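Local coordinates for protein carbohydrate esterase family 2 (CE2) (PDB 4XVH) that is probably an acetyl xylan esterase of carbohydrate esterase family 2, pairing an SGNH-type hydrolase domain with a beta-sandwich carbohydrate-binding domain, at residues A[39-44]-A[133-138]; A[121-126]-A[304-309]; A[127-132]-A[299-304]; A[142-147]-A[310-315]. All blocks are in the same frame, centred on the assembly; numbering follows the deposited sequence.

Interaction 1: A[39-44]-A[133-138]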
loop_
_atom_site.group_PDB
_atom_site.type_symbol
_atom_site.label_atom_id
_atom_site.label_comp_id
_atom_site.label_asym_id
_atom_site.label_seq_id
_atom_site.Cartn_x
_atom_site.Cartn_y
_atom_site.Cartn_z
ATOM N N SER A 39 12.299 -14.397 4.364
ATOM C CA SER A 39 11.877 -15.374 3.369
ATOM C C SER A 39 11.620 -14.694 2.034
ATOM O O SER A 39 11.219 -13.523 1.997
ATOM C CB SER A 39 10.636 -16.141 3.829
ATOM O OG SER A 39 9.611 -15.276 4.239
ATOM N N GLY A 40 11.884 -15.440 0.960
ATOM C CA GLY A 40 11.688 -14.974 -0.399
ATOM C C GLY A 40 12.517 -13.746 -0.693
ATOM O O GLY A 40 13.651 -13.625 -0.215
ATOM N N THR A 41 11.974 -12.826 -1.479
ATOM C CA THR A 41 12.763 -11.651 -1.824
ATOM C C THR A 41 12.027 -10.423 -1.296
ATOM O O THR A 41 10.809 -10.443 -1.120
ATOM C CB THR A 41 13.033 -11.524 -3.362
ATOM O OG1 THR A 41 11.802 -11.646 -4.074
ATOM C CG2 THR A 41 14.043 -12.582 -3.871
ATOM N N ASN A 42 12.790 -9.378 -1.003
ATOM C CA ASN A 42 12.274 -8.202 -0.308
ATOM C C ASN A 42 13.088 -7.004 -0.712
ATOM O O ASN A 42 14.234 -7.172 -1.141
ATOM C CB ASN A 42 12.369 -8.362 1.217
ATOM C CG ASN A 42 11.642 -9.572 1.719
ATOM O OD1 ASN A 42 10.439 -9.525 1.967
ATOM N ND2 ASN A 42 12.358 -10.689 1.835
ATOM N N SER A 43 12.555 -5.797 -0.529
ATOM C CA SER A 43 13.452 -4.636 -0.539
ATOM C C SER A 43 12.871 -3.604 0.390
ATOM O O SER A 43 11.668 -3.589 0.627
ATOM C CB SER A 43 13.662 -4.054 -1.942
ATOM O OG SER A 43 12.485 -3.489 -2.467
ATOM N N VAL A 44 13.742 -2.774 0.933
ATOM C CA VAL A 44 13.354 -1.778 1.896
ATOM C C VAL A 44 14.076 -0.504 1.551
ATOM O O VAL A 44 15.157 -0.545 0.920
ATOM C CB VAL A 44 13.734 -2.188 3.366
ATOM C CG1 VAL A 44 13.055 -3.494 3.788
ATOM C CG2 VAL A 44 15.262 -2.304 3.487
ATOM N N ASN A 133 9.057 -7.673 -13.117
ATOM C CA ASN A 133 8.904 -7.140 -11.767
ATOM C C ASN A 133 9.731 -7.950 -10.794
ATOM O O ASN A 133 9.864 -9.169 -10.953
ATOM C CB ASN A 133 7.448 -7.162 -11.320
ATOM C CG ASN A 133 7.235 -6.400 -10.016
ATOM O OD1 ASN A 133 7.655 -5.236 -9.881
ATOM N ND2 ASN A 133 6.583 -7.043 -9.054
ATOM N N THR A 134 10.295 -7.277 -9.802
ATOM C CA THR A 134 11.038 -7.941 -8.732
ATOM C C THR A 134 10.691 -7.203 -7.452
ATOM O O THR A 134 10.187 -6.079 -7.524
ATOM C CB THR A 134 12.545 -7.866 -8.918
ATOM O OG1 THR A 134 12.940 -6.482 -8.858
ATOM C CG2 THR A 134 12.998 -8.476 -10.270
ATOM N N ALA A 135 10.970 -7.796 -6.294
ATOM C CA ALA A 135 10.809 -7.057 -5.040
ATOM C C ALA A 135 11.635 -5.766 -5.114
ATOM O O ALA A 135 11.186 -4.712 -4.665
ATOM C CB ALA A 135 11.260 -7.905 -3.819
ATOM N N ALA A 136 12.842 -5.857 -5.688
ATOM C CA ALA A 136 13.736 -4.689 -5.737
ATOM C C ALA A 136 13.122 -3.528 -6.547
ATOM O O ALA A 136 13.352 -2.371 -6.225
ATOM C CB ALA A 136 15.095 -5.077 -6.321
ATOM N N LEU A 137 12.318 -3.840 -7.564
ATOM C CA LEU A 137 11.740 -2.790 -8.426
ATOM C C LEU A 137 10.439 -2.216 -7.870
ATOM O O LEU A 137 9.978 -1.151 -8.297
ATOM C CB LEU A 137 11.509 -3.318 -9.836
ATOM C CG LEU A 137 12.826 -3.551 -10.617
ATOM C CD1 LEU A 137 12.562 -4.058 -12.031
ATOM C CD2 LEU A 137 13.678 -2.266 -10.692
ATOM N N GLU A 138 9.818 -2.938 -6.941
ATOM C CA GLU A 138 8.633 -2.415 -6.289
ATOM C C GLU A 138 9.034 -1.229 -5.422
ATOM O O GLU A 138 10.132 -1.218 -4.859
ATOM C CB GLU A 138 7.946 -3.517 -5.466
ATOM C CG GLU A 138 7.505 -4.655 -6.354
ATOM C CD GLU A 138 6.494 -5.544 -5.678
ATOM O OE1 GLU A 138 6.650 -5.736 -4.448
ATOM O OE2 GLU A 138 5.549 -6.029 -6.375
HETATM O O HOH W 1 12.134 -10.342 -6.392
#
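Ser43 and Thr41 each hold their hydroxyl between the backbone N and the carbonyl carbon (chi1 67° and 51°), which sets both oxygens against the turn around Ala135. Ser43 OG donates to Ala135 O at 2.8 Å, reaching the carbonyl from above its plane with a C=O...OG angle of 119°. Thr41 OG1 works through a bridging water: 2.7 Å from OG1 to the water, and 2.8 Å from the water to Ala135 N, which donates to it. Between these two polar links the methyl of Ala135 presses on the peptide joining Thr41 and Asn42, with CB 3.5 Å from Asn42 N and 3.6 Å from Thr41 C. The side chain of Asn42 starts away from this surface; its ND2 binds back to Ser39 O and its OD1 takes a bond from Arg81. Arg82 adds a second grip, with a hydrogen bond to Ala136 O and a weak one to Ser43 OG. An alanine at Ser43 would probably leave Ala135 O without its hydroxyl donor and Arg82 NE without its weak acceptor, with that side of the turn less firmly held. Through a direct bond and a water-mediated one, the chain beyond strand 31-40 of the N-terminal domain thus holds both the N-H and the C=O of one alanine in the esterase domain, a junction that is polar at its ends and apolar in the middle.

Interaction 2: A[121-126]-A[304-309]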
loop_
_atom_site.group_PDB
_atom_site.type_symbol
_atom_site.label_atom_id
_atom_site.label_comp_id
_atom_site.label_asym_id
_atom_site.label_seq_id
_atom_site.Cartn_x
_atom_site.Cartn_y
_atom_site.Cartn_z
ATOM N N VAL A 121 0.372 -1.445 -4.171
ATOM C CA VAL A 121 1.661 -1.977 -3.756
ATOM C C VAL A 121 2.801 -1.096 -4.251
ATOM O O VAL A 121 3.704 -0.747 -3.492
ATOM C CB VAL A 121 1.901 -3.397 -4.313
ATOM C CG1 VAL A 121 3.377 -3.793 -4.123
ATOM C CG2 VAL A 121 0.958 -4.416 -3.641
ATOM N N GLY A 122 2.735 -0.731 -5.533
ATOM C CA GLY A 122 3.882 -0.146 -6.198
ATOM C C GLY A 122 4.623 -1.126 -7.083
ATOM O O GLY A 122 5.812 -0.992 -7.288
ATOM N N TYR A 123 3.898 -2.121 -7.580
ATOM C CA TYR A 123 4.400 -3.086 -8.573
ATOM C C TYR A 123 5.137 -2.389 -9.710
ATOM O O TYR A 123 4.567 -1.501 -10.352
ATOM C CB TYR A 123 3.197 -3.871 -9.122
ATOM C CG TYR A 123 3.491 -5.018 -10.064
ATOM C CD1 TYR A 123 3.879 -4.775 -11.385
ATOM C CD2 TYR A 123 3.345 -6.340 -9.642
ATOM C CE1 TYR A 123 4.137 -5.808 -12.255
ATOM C CE2 TYR A 123 3.590 -7.401 -10.510
ATOM C CZ TYR A 123 3.992 -7.128 -11.816
ATOM O OH TYR A 123 4.257 -8.153 -12.696
ATOM N N GLY A 124 6.376 -2.790 -10.001
ATOM C CA GLY A 124 7.019 -2.328 -11.234
ATOM C C GLY A 124 7.360 -0.845 -11.313
ATOM O O GLY A 124 7.818 -0.359 -12.359
ATOM N N LEU A 125 7.178 -0.135 -10.192
ATOM C CA LEU A 125 7.234 1.332 -10.192
ATOM C C LEU A 125 8.607 1.863 -10.650
ATOM O O LEU A 125 8.690 2.806 -11.442
ATOM C CB LEU A 125 6.879 1.856 -8.791
ATOM C CG LEU A 125 6.561 3.346 -8.623
ATOM C CD1 LEU A 125 5.731 3.559 -7.326
ATOM C CD2 LEU A 125 7.841 4.230 -8.610
ATOM N N ASP A 126 9.682 1.250 -10.151
ATOM C CA ASP A 126 11.030 1.708 -10.489
ATOM C C ASP A 126 11.497 1.104 -11.805
ATOM O O ASP A 126 12.634 1.350 -12.226
ATOM C CB ASP A 126 12.043 1.325 -9.386
ATOM C CG ASP A 126 11.957 2.220 -8.142
ATOM O OD1 ASP A 126 10.989 2.960 -7.984
ATOM O OD2 ASP A 126 12.873 2.166 -7.289
ATOM N N ASP A 304 5.255 -4.349 -16.859
ATOM C CA ASP A 304 3.919 -4.912 -17.116
ATOM C C ASP A 304 2.854 -3.819 -17.135
ATOM O O ASP A 304 1.752 -3.987 -16.592
ATOM C CB ASP A 304 3.603 -5.996 -16.070
ATOM C CG ASP A 304 4.557 -7.192 -16.178
ATOM O OD1 ASP A 304 4.787 -7.643 -17.325
ATOM O OD2 ASP A 304 5.088 -7.657 -15.136
ATOM N N TYR A 305 3.201 -2.691 -17.765
ATOM C CA TYR A 305 2.297 -1.537 -17.906
ATOM C C TYR A 305 1.785 -0.937 -16.604
ATOM O O TYR A 305 0.714 -0.308 -16.597
ATOM C CB TYR A 305 1.099 -1.907 -18.797
ATOM C CG TYR A 305 1.561 -2.492 -20.105
ATOM C CD1 TYR A 305 1.921 -1.673 -21.161
ATOM C CD2 TYR A 305 1.697 -3.867 -20.268
ATOM C CE1 TYR A 305 2.380 -2.208 -22.357
ATOM C CE2 TYR A 305 2.152 -4.402 -21.463
ATOM C CZ TYR A 305 2.493 -3.560 -22.494
ATOM O OH TYR A 305 2.953 -4.077 -23.684
ATOM N N HIS A 306 2.530 -1.087 -15.508
ATOM C CA HIS A 306 2.086 -0.460 -14.260
ATOM C C HIS A 306 2.522 0.990 -14.218
ATOM O O HIS A 306 3.423 1.392 -14.956
ATOM C CB HIS A 306 2.593 -1.219 -13.026
ATOM C CG HIS A 306 1.797 -2.451 -12.751
ATOM N ND1 HIS A 306 1.790 -3.520 -13.617
ATOM C CD2 HIS A 306 0.897 -2.742 -11.775
ATOM C CE1 HIS A 306 0.972 -4.450 -13.149
ATOM N NE2 HIS A 306 0.409 -3.993 -12.042
ATOM N N PRO A 307 1.840 1.799 -13.384
ATOM C CA PRO A 307 2.207 3.223 -13.350
ATOM C C PRO A 307 3.655 3.456 -12.892
ATOM O O PRO A 307 4.157 2.774 -11.976
ATOM C CB PRO A 307 1.193 3.818 -12.357
ATOM C CG PRO A 307 -0.057 2.890 -12.485
ATOM C CD PRO A 307 0.583 1.521 -12.642
ATOM N N ASN A 308 4.325 4.400 -13.544
ATOM C CA ASN A 308 5.692 4.748 -13.157
ATOM C C ASN A 308 5.674 5.842 -12.092
ATOM O O ASN A 308 4.617 6.176 -11.575
ATOM C CB ASN A 308 6.523 5.171 -14.377
ATOM C CG ASN A 308 5.991 6.408 -15.073
ATOM O OD1 ASN A 308 5.138 7.135 -14.553
ATOM N ND2 ASN A 308 6.550 6.687 -16.257
ATOM N N ALA A 309 6.845 6.349 -11.724
ATOM C CA ALA A 309 6.931 7.288 -10.597
ATOM C C ALA A 309 6.141 8.570 -10.891
ATOM O O ALA A 309 5.434 9.090 -10.022
ATOM C CB ALA A 309 8.429 7.611 -10.289
HETATM O O HOH W 2 3.136 0.997 -10.179
HETATM O O HOH W 3 9.448 5.465 -12.703
#
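Tyr123 stacks on His306 and hydrogen-bonds Asp304, making it the first residue along 121-126 to touch the other segment. Its CG lies anti to the backbone N (chi1 -174°), and the ring rests against the imidazole in a face-to-face stack with centroids 4.1 Å apart and planes at 30°. The phenol's CD1 does the touching, 3.2 Å above the imidazole plane and over its centre. At the far end Tyr123 OH donates to Asp304 OD2 at 2.6 Å, on the anti side and somewhat out of the carboxylate plane. A water joins Tyr123 O to Pro307 O. An alanine at Tyr123 would probably leave that face of His306 without its aromatic cover and Asp304 OD2 without its phenol donor. Gly124, within the type II turn Gly122-Leu125, has positive phi, and a CB there would crowd Tyr123 CD1. Leu125 then lays CD2 on Ala309, 3.8 Å from its CB, while a second water links Leu125 O to Ala309 N at the start of the last helix, where Asn308 is the N-cap and accepts from Thr311 N. His306 NE2 bonds Ser118 OG, and ND1 gives weak bonds to Asp304 O and Cys303 O. This pairing of a serine in a Gly-Asp-Ser sequence with a histidine just ahead of the final helix is consistent with the catalytic site of SGNH hydrolases.

Interaction 3: A[127-132]-A[299-304]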
loop_
_atom_site.group_PDB
_atom_site.type_symbol
_atom_site.label_atom_id
_atom_site.label_comp_id
_atom_site.label_asym_id
_atom_site.label_seq_id
_atom_site.Cartn_x
_atom_site.Cartn_y
_atom_site.Cartn_z
ATOM N N GLY A 127 10.676 0.254 -12.420
ATOM C CA GLY A 127 11.156 -0.473 -13.588
ATOM C C GLY A 127 11.049 0.374 -14.850
ATOM O O GLY A 127 10.215 1.265 -14.930
ATOM N N THR A 128 11.914 0.111 -15.822
ATOM C CA THR A 128 11.824 0.734 -17.133
ATOM C C THR A 128 11.145 -0.270 -18.064
ATOM O O THR A 128 11.691 -1.352 -18.266
ATOM C CB THR A 128 13.224 1.082 -17.700
ATOM O OG1 THR A 128 13.994 1.809 -16.731
ATOM C CG2 THR A 128 13.108 1.880 -19.000
ATOM N N PHE A 129 9.965 0.037 -18.599
ATOM C CA PHE A 129 9.326 -0.929 -19.503
ATOM C C PHE A 129 10.220 -1.145 -20.726
ATOM O O PHE A 129 10.800 -0.198 -21.222
ATOM C CB PHE A 129 7.933 -0.463 -19.936
ATOM C CG PHE A 129 7.194 -1.470 -20.776
ATOM C CD1 PHE A 129 7.386 -1.526 -22.146
ATOM C CD2 PHE A 129 6.313 -2.364 -20.186
ATOM C CE1 PHE A 129 6.719 -2.451 -22.909
ATOM C CE2 PHE A 129 5.643 -3.295 -20.946
ATOM C CZ PHE A 129 5.848 -3.340 -22.309
ATOM N N PRO A 130 10.364 -2.398 -21.191
ATOM C CA PRO A 130 9.803 -3.634 -20.637
ATOM C C PRO A 130 10.720 -4.211 -19.556
ATOM O O PRO A 130 11.938 -4.124 -19.719
ATOM C CB PRO A 130 9.735 -4.565 -21.858
ATOM C CG PRO A 130 10.870 -4.121 -22.699
ATOM C CD PRO A 130 10.944 -2.619 -22.526
ATOM N N CYS A 131 10.159 -4.783 -18.494
ATOM C CA CYS A 131 10.974 -5.346 -17.422
ATOM C C CYS A 131 10.189 -6.388 -16.640
ATOM O O CYS A 131 8.951 -6.347 -16.598
ATOM C CB CYS A 131 11.484 -4.245 -16.477
ATOM S SG CYS A 131 10.161 -3.109 -15.863
ATOM N N THR A 132 10.910 -7.338 -16.043
ATOM C CA THR A 132 10.292 -8.280 -15.109
ATOM C C THR A 132 10.244 -7.690 -13.704
ATOM O O THR A 132 11.254 -7.221 -13.176
ATOM C CB THR A 132 11.052 -9.623 -15.102
ATOM O OG1 THR A 132 10.900 -10.227 -16.392
ATOM C CG2 THR A 132 10.492 -10.548 -14.052
ATOM N N SER A 299 1.696 6.580 -22.263
ATOM C CA SER A 299 2.492 5.465 -22.759
ATOM C C SER A 299 3.711 5.140 -21.885
ATOM O O SER A 299 4.224 4.026 -21.942
ATOM C CB SER A 299 2.963 5.747 -24.178
ATOM O OG SER A 299 3.737 6.925 -24.172
ATOM N N ASP A 300 4.190 6.081 -21.079
ATOM C CA ASP A 300 5.344 5.768 -20.244
ATOM C C ASP A 300 4.906 4.964 -19.020
ATOM O O ASP A 300 4.048 5.422 -18.244
ATOM C CB ASP A 300 6.050 7.044 -19.817
ATOM C CG ASP A 300 6.665 7.783 -21.000
ATOM O OD1 ASP A 300 7.261 7.133 -21.889
ATOM O OD2 ASP A 300 6.543 9.022 -21.041
ATOM N N VAL A 301 5.463 3.763 -18.852
ATOM C CA VAL A 301 5.002 2.873 -17.802
ATOM C C VAL A 301 6.164 2.083 -17.192
ATOM O O VAL A 301 7.261 2.048 -17.768
ATOM C CB VAL A 301 3.920 1.883 -18.341
ATOM C CG1 VAL A 301 2.657 2.611 -18.744
ATOM C CG2 VAL A 301 4.484 1.078 -19.545
ATOM N N GLY A 302 5.902 1.437 -16.057
ATOM C CA GLY A 302 6.872 0.556 -15.432
ATOM C C GLY A 302 6.618 -0.876 -15.883
ATOM O O GLY A 302 6.023 -1.082 -16.947
ATOM N N CYS A 303 7.056 -1.859 -15.093
ATOM C CA CYS A 303 6.969 -3.263 -15.541
ATOM C C CYS A 303 5.514 -3.636 -15.760
ATOM O O CYS A 303 4.649 -3.298 -14.935
ATOM C CB CYS A 303 7.595 -4.220 -14.523
ATOM S SG CYS A 303 9.256 -3.741 -14.090
ATOM N N ASP A 304 5.255 -4.349 -16.859
ATOM C CA ASP A 304 3.919 -4.912 -17.116
ATOM C C ASP A 304 2.854 -3.819 -17.135
ATOM O O ASP A 304 1.752 -3.987 -16.592
ATOM C CB ASP A 304 3.603 -5.996 -16.070
ATOM C CG ASP A 304 4.557 -7.192 -16.178
ATOM O OD1 ASP A 304 4.787 -7.643 -17.325
ATOM O OD2 ASP A 304 5.088 -7.657 -15.136
HETATM O O HOH W 4 7.274 -5.295 -18.581
#
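Cys131 and Cys303 make the covalent part of this contact, a disulfide with SG atoms 2.1 Å apart and a C-S-S-C torsion of -111°. Cys131 places SG between its backbone N and carbonyl carbon (chi1 51°), whereas Cys303 places it beside the backbone N, anti to the carbonyl carbon. Gly127 CA packs 3.8 Å from Cys303 SG; a CB on that glycine would point at the sulfur and clash with it. Backbone polar contacts are light. Phe129 N gives Val301 O a weak bond of 3.5 Å, and Gly302 CA turns a C-H toward Gly127 O, also at 3.5 Å. Water adds a polar link: one molecule accepts from both Cys131 N, at 2.9 Å, and Asp304 N, at 2.8 Å, bridging the two loops beside the disulfide. Apart from the disulfide, the apolar contact is made by Phe129 and Val301. Phe129 CB meets Val301 CG2 at 3.8 Å, the two side chains lying side by side and pointing the same way, and the phenyl ring offers its edge, through CD2, to Gly302 O. Pro130, which follows a cis peptide bond, sets CB over one face of that ring, and Tyr305 brings its own ring against it at about 45°. The result is a disulfide-stapled pair of loops in an alpha/beta SGNH-type domain, one following the helix that starts at Ser118 and the other leading into His306.

Interaction 4: A[142-147]-A[310-315]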
loop_
_atom_site.group_PDB
_atom_site.type_symbol
_atom_site.label_atom_id
_atom_site.label_comp_id
_atom_site.label_asym_id
_atom_site.label_seq_id
_atom_site.Cartn_x
_atom_site.Cartn_y
_atom_site.Cartn_z
ATOM N N LYS A 142 6.914 5.294 -3.030
ATOM C CA LYS A 142 6.683 6.269 -4.103
ATOM C C LYS A 142 5.286 6.174 -4.703
ATOM O O LYS A 142 5.006 6.808 -5.726
ATOM C CB LYS A 142 7.707 6.105 -5.227
ATOM C CG LYS A 142 9.118 6.588 -4.810
ATOM C CD LYS A 142 10.022 6.792 -6.058
ATOM C CE LYS A 142 11.352 7.435 -5.671
ATOM N NZ LYS A 142 12.221 7.689 -6.897
ATOM N N THR A 143 4.411 5.374 -4.095
ATOM C CA THR A 143 3.066 5.187 -4.663
ATOM C C THR A 143 2.167 6.397 -4.397
ATOM O O THR A 143 2.405 7.149 -3.462
ATOM C CB THR A 143 2.364 3.941 -4.104
ATOM O OG1 THR A 143 2.368 3.987 -2.661
ATOM C CG2 THR A 143 3.082 2.646 -4.616
ATOM N N TYR A 144 1.107 6.536 -5.199
ATOM C CA TYR A 144 0.143 7.633 -5.069
ATOM C C TYR A 144 -0.413 7.689 -3.630
ATOM O O TYR A 144 -0.569 8.762 -3.054
ATOM C CB TYR A 144 -1.016 7.465 -6.090
ATOM C CG TYR A 144 -1.935 6.330 -5.668
ATOM C CD1 TYR A 144 -1.555 4.984 -5.828
ATOM C CD2 TYR A 144 -3.131 6.602 -5.010
ATOM C CE1 TYR A 144 -2.372 3.941 -5.367
ATOM C CE2 TYR A 144 -3.947 5.586 -4.559
ATOM C CZ TYR A 144 -3.567 4.253 -4.743
ATOM O OH TYR A 144 -4.408 3.260 -4.256
ATOM N N GLY A 145 -0.695 6.535 -3.022
ATOM C CA GLY A 145 -1.324 6.588 -1.700
ATOM C C GLY A 145 -0.369 7.063 -0.615
ATOM O O GLY A 145 -0.722 7.849 0.266
ATOM N N VAL A 146 0.858 6.560 -0.656
ATOM C CA VAL A 146 1.883 7.008 0.296
ATOM C C VAL A 146 2.291 8.479 0.097
ATOM O O VAL A 146 2.458 9.241 1.069
ATOM C CB VAL A 146 3.098 6.076 0.192
ATOM C CG1 VAL A 146 4.279 6.627 1.027
ATOM C CG2 VAL A 146 2.643 4.652 0.669
ATOM N N LEU A 147 2.437 8.893 -1.156
ATOM C CA LEU A 147 2.790 10.276 -1.434
ATOM C C LEU A 147 1.674 11.250 -0.940
ATOM O O LEU A 147 1.961 12.341 -0.445
ATOM C CB LEU A 147 3.054 10.456 -2.931
ATOM C CG LEU A 147 4.334 9.776 -3.445
ATOM C CD1 LEU A 147 4.522 10.088 -4.958
ATOM C CD2 LEU A 147 5.543 10.277 -2.609
ATOM N N ALA A 310 6.262 9.089 -12.120
ATOM C CA ALA A 310 5.568 10.319 -12.476
ATOM C C ALA A 310 4.058 10.165 -12.380
ATOM O O ALA A 310 3.346 11.064 -11.901
ATOM C CB ALA A 310 5.970 10.796 -13.914
ATOM N N THR A 311 3.552 9.042 -12.860
ATOM C CA THR A 311 2.109 8.813 -12.826
ATOM C C THR A 311 1.608 8.695 -11.388
ATOM O O THR A 311 0.563 9.257 -11.033
ATOM C CB THR A 311 1.733 7.544 -13.644
ATOM O OG1 THR A 311 2.111 7.756 -15.020
ATOM C CG2 THR A 311 0.228 7.268 -13.586
ATOM N N HIS A 312 2.357 7.979 -10.551
ATOM C CA HIS A 312 2.001 7.921 -9.139
ATOM C C HIS A 312 2.061 9.318 -8.495
ATOM O O HIS A 312 1.201 9.670 -7.723
ATOM C CB HIS A 312 2.952 6.975 -8.393
ATOM C CG HIS A 312 2.556 5.534 -8.458
ATOM N ND1 HIS A 312 1.509 5.016 -7.716
ATOM C CD2 HIS A 312 3.079 4.490 -9.155
ATOM C CE1 HIS A 312 1.416 3.716 -7.937
ATOM N NE2 HIS A 312 2.345 3.370 -8.826
ATOM N N ALA A 313 3.099 10.096 -8.778
ATOM C CA ALA A 313 3.275 11.338 -8.050
ATOM C C ALA A 313 2.111 12.283 -8.401
ATOM O O ALA A 313 1.582 12.999 -7.536
ATOM C CB ALA A 313 4.634 11.971 -8.364
ATOM N N ALA A 314 1.710 12.285 -9.675
ATOM C CA ALA A 314 0.611 13.150 -10.128
ATOM C C ALA A 314 -0.711 12.815 -9.409
ATOM O O ALA A 314 -1.443 13.712 -8.953
ATOM C CB ALA A 314 0.452 13.043 -11.637
ATOM N N GLU A 315 -1.017 11.535 -9.248
ATOM C CA GLU A 315 -2.280 11.178 -8.565
ATOM C C GLU A 315 -2.141 11.350 -7.052
ATOM O O GLU A 315 -3.131 11.584 -6.335
ATOM C CB GLU A 315 -2.693 9.740 -8.896
ATOM C CG GLU A 315 -4.059 9.299 -8.355
ATOM C CD GLU A 315 -5.240 9.986 -9.010
ATOM O OE1 GLU A 315 -5.043 10.753 -9.994
ATOM O OE2 GLU A 315 -6.378 9.741 -8.522
#
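Tyr144 and His312 bring the first turn of helix 144-151 against an early turn of helix 309-327, their CA atoms 4.5 Å apart. This close approach lets Tyr144 CA direct a C-H at His312 O, 3.5 Å away. Thr143 is the N-cap of the shorter helix, and Tyr144 N, in its first turn, donates to His312 ND1 at 3.0 Å with an N-H...N angle of 150°; the donor is tilted 27° out of the imidazole plane. With His312 CG anti to the carbonyl carbon (chi1 -85°), the imidazole of one helix receives a backbone N-H at the start of another. Because ND1 accepts here, a proton on NE2 is likely, and the helix N-terminus would probably disfavour a charged ring. His312 CB also reaches Lys142 O at 3.4 Å. Thr143 runs alongside the imidazole, its CG2 making an off-centre CH-pi contact 4.3 Å from the ring centroid. The phenol of Tyr144 meets the imidazole rim to rim, its CD1 3.6 Å from His312 ND1. Further along, Leu147 CD1 packs on Ala313 CA at 3.6 Å, and Tyr144 CB touches Glu315 CB. Around the pair, Tyr144 OH bonds Thr120 and, weakly, Asn211. Its side chain and that of Glu315 reach Leu254 of strand 250-254 and Trp294, while Val146 leans on Tyr156 and Val158 of strand 155-160, so both helices pack against the parallel sheet.

Interactions 2 and 3 lie closest, with centres 7 Å apart; they share Asp304 and are joined by a probable hydrogen bond from Cys303 N to Gly124 O (3.2 Å), so the disulfide sits next to the histidine loop. Interaction 1 ties the N-terminal domain to the same group of loops: Leu137 O lies 3.0 Å from Asp126 N, and Leu137 CD1 packs on the Cys303 sulfur. Interaction 4 touches interaction 2, centres 10 Å apart, with Gly122 CA 3.3 Å from Thr143 CG2. A bound polyethylene glycol marks the pocket, about 4 Å from the His306 side chain, 6 Å from those of Glu138 and Asp304, and 11 Å from that of His312.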